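Local coordinates for elongation factor 1-beta (Pyrococcus horikoshii OT-3, PDB 7CSL), which probably promotes the exchange of GDP for GTP on EF-1-alpha, regenerating the GTP-bound form that carries aminoacyl-tRNA in translation elongation, at residues V19-L24 against V41-I46. Residues are numbered along the deposited sequence; the frame is centred on the assembly and turned at random.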
loop_
_atom_site.group_PDB
_atom_site.type_symbol
_atom_site.label_atom_id
_atom_site.label_comp_id
_atom_site.label_asym_id
_atom_site.label_seq_id
_atom_site.Cartn_x
_atom_site.Cartn_y
_atom_site.Cartn_z
ATOM N N VAL C 19 -15.841 5.513 -24.923
ATOM C CA VAL C 19 -14.642 6.348 -25.096
ATOM C C VAL C 19 -13.626 5.631 -26.002
ATOM O O VAL C 19 -13.352 4.447 -25.854
ATOM C CB VAL C 19 -13.964 6.707 -23.737
ATOM C CG1 VAL C 19 -12.615 7.393 -23.959
ATOM C CG2 VAL C 19 -14.869 7.594 -22.898
ATOM N N ASN C 20 -13.101 6.368 -26.966
ATOM C CA ASN C 20 -12.017 5.913 -27.796
ATOM C C ASN C 20 -10.752 5.900 -26.924
ATOM O O ASN C 20 -10.212 6.949 -26.585
ATOM C CB ASN C 20 -11.863 6.846 -28.989
ATOM C CG ASN C 20 -10.881 6.333 -30.018
ATOM O OD1 ASN C 20 -9.830 5.774 -29.693
ATOM N ND2 ASN C 20 -11.213 6.552 -31.283
ATOM N N LEU C 21 -10.299 4.702 -26.584
ATOM C CA LEU C 21 -9.178 4.519 -25.657
ATOM C C LEU C 21 -7.829 4.787 -26.338
ATOM O O LEU C 21 -6.879 5.206 -25.662
ATOM C CB LEU C 21 -9.236 3.113 -25.037
ATOM C CG LEU C 21 -10.527 2.763 -24.274
ATOM C CD1 LEU C 21 -10.668 1.250 -24.039
ATOM C CD2 LEU C 21 -10.622 3.531 -22.957
ATOM N N ASP C 22 -7.735 4.583 -27.665
ATOM C CA ASP C 22 -6.502 4.945 -28.415
ATOM C C ASP C 22 -6.281 6.476 -28.403
ATOM O O ASP C 22 -5.154 6.983 -28.238
ATOM C CB ASP C 22 -6.542 4.401 -29.862
ATOM C CG ASP C 22 -6.623 2.861 -29.930
ATOM O OD1 ASP C 22 -6.038 2.157 -29.071
ATOM O OD2 ASP C 22 -7.289 2.347 -30.842
ATOM N N GLU C 23 -7.375 7.205 -28.550
ATOM C CA GLU C 23 -7.362 8.654 -28.557
ATOM C C GLU C 23 -7.033 9.191 -27.174
ATOM O O GLU C 23 -6.260 10.144 -27.047
ATOM C CB GLU C 23 -8.731 9.151 -29.004
ATOM C CG GLU C 23 -8.896 10.652 -29.124
ATOM C CD GLU C 23 -10.304 11.024 -29.582
ATOM O OE1 GLU C 23 -10.896 11.930 -28.962
ATOM O OE2 GLU C 23 -10.823 10.387 -30.535
ATOM N N LEU C 24 -7.639 8.567 -26.158
ATOM C CA LEU C 24 -7.472 8.946 -24.763
ATOM C C LEU C 24 -6.036 8.651 -24.288
ATOM O O LEU C 24 -5.365 9.518 -23.692
ATOM C CB LEU C 24 -8.525 8.238 -23.868
ATOM C CG LEU C 24 -8.337 8.452 -22.371
ATOM C CD1 LEU C 24 -8.557 9.928 -22.040
ATOM C CD2 LEU C 24 -9.275 7.599 -21.545
ATOM N N VAL C 41 1.752 1.293 -21.037
ATOM C CA VAL C 41 0.341 1.464 -20.749
ATOM C C VAL C 41 -0.309 0.112 -20.987
ATOM O O VAL C 41 -0.103 -0.468 -22.041
ATOM C CB VAL C 41 -0.298 2.529 -21.660
ATOM C CG1 VAL C 41 -1.686 2.876 -21.152
ATOM C CG2 VAL C 41 0.556 3.786 -21.676
ATOM N N GLU C 42 -1.067 -0.374 -20.011
ATOM C CA GLU C 42 -1.834 -1.577 -20.174
ATOM C C GLU C 42 -3.311 -1.243 -20.097
ATOM O O GLU C 42 -3.703 -0.287 -19.438
ATOM C CB GLU C 42 -1.476 -2.583 -19.106
ATOM C CG GLU C 42 0.005 -2.860 -19.087
ATOM C CD GLU C 42 0.325 -4.186 -18.485
ATOM O OE1 GLU C 42 -0.115 -4.435 -17.345
ATOM O OE2 GLU C 42 1.040 -4.950 -19.154
ATOM N N ARG C 43 -4.117 -2.065 -20.760
ATOM C CA ARG C 43 -5.570 -1.960 -20.678
ATOM C C ARG C 43 -6.090 -3.079 -19.816
ATOM O O ARG C 43 -5.648 -4.234 -19.944
ATOM C CB ARG C 43 -6.185 -1.986 -22.070
ATOM C CG ARG C 43 -5.567 -0.934 -22.942
ATOM C CD ARG C 43 -6.416 -0.592 -24.136
ATOM N NE ARG C 43 -5.842 0.546 -24.831
ATOM C CZ ARG C 43 -6.241 1.001 -26.022
ATOM N NH1 ARG C 43 -7.241 0.427 -26.682
ATOM N NH2 ARG C 43 -5.624 2.058 -26.557
ATOM N N GLU C 44 -6.989 -2.724 -18.910
ATOM C CA GLU C 44 -7.578 -3.683 -17.998
ATOM C C GLU C 44 -9.102 -3.521 -17.993
ATOM O O GLU C 44 -9.637 -2.484 -17.478
ATOM C CB GLU C 44 -7.009 -3.542 -16.572
ATOM C CG GLU C 44 -7.170 -4.815 -15.743
ATOM C CD GLU C 44 -7.159 -4.589 -14.241
ATOM O OE1 GLU C 44 -6.856 -3.476 -13.784
ATOM O OE2 GLU C 44 -7.450 -5.547 -13.497
ATOM N N PRO C 45 -9.814 -4.547 -18.517
ATOM C CA PRO C 45 -11.263 -4.475 -18.549
ATOM C C PRO C 45 -11.774 -4.602 -17.161
ATOM O O PRO C 45 -11.274 -5.398 -16.400
ATOM C CB PRO C 45 -11.674 -5.717 -19.385
ATOM C CG PRO C 45 -10.556 -6.700 -19.155
ATOM C CD PRO C 45 -9.318 -5.858 -19.014
ATOM N N ILE C 46 -12.777 -3.816 -16.826
ATOM C CA ILE C 46 -13.366 -3.830 -15.479
ATOM C C ILE C 46 -14.743 -4.486 -15.482
ATOM O O ILE C 46 -14.901 -5.632 -15.044
ATOM C CB ILE C 46 -13.450 -2.381 -14.910
ATOM C CG1 ILE C 46 -12.129 -1.633 -15.157
ATOM C CG2 ILE C 46 -13.905 -2.416 -13.469
ATOM C CD1 ILE C 46 -10.915 -2.210 -14.459
#
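R43 reaches from strand 37-47, an edge strand of the four-stranded antiparallel sheet within this chain, to the first turn of helix 21-29, where D22 receives it. R43 NH2 lies 2.5 Å from D22 OD1 in a salt bridge, an unusually short length to be read with caution, while NH1 adds a weak bond to the same oxygen at 3.2 Å. One carboxylate oxygen thus takes both terminal guanidinium nitrogens, met by NH2 on its anti side and tilted out of the carboxylate plane, and the carboxylate and guanidinium planes stand 36° apart. The arginine chain runs extended from CG to NE, carrying the guanidinium across to D22. On the packed side, L21 CB lies over one guanidinium face, offset toward its rim, 3.7 Å from NH1, and the leucine side chain continues inward onto V51 and L53 of strand 50-59. The ion pair itself lies on the solvent side, both partners exposed. N20 caps the helix, its OD1 accepting from E23 N at 3.1 Å. E25, one turn beyond L21, forms a second salt bridge with R43 NH2. The arginine charge is therefore shared between two helix acids, an electrostatic clasp of helix to sheet at the surface, and D22, near the helix N-terminus, is probably favoured in its ionised form.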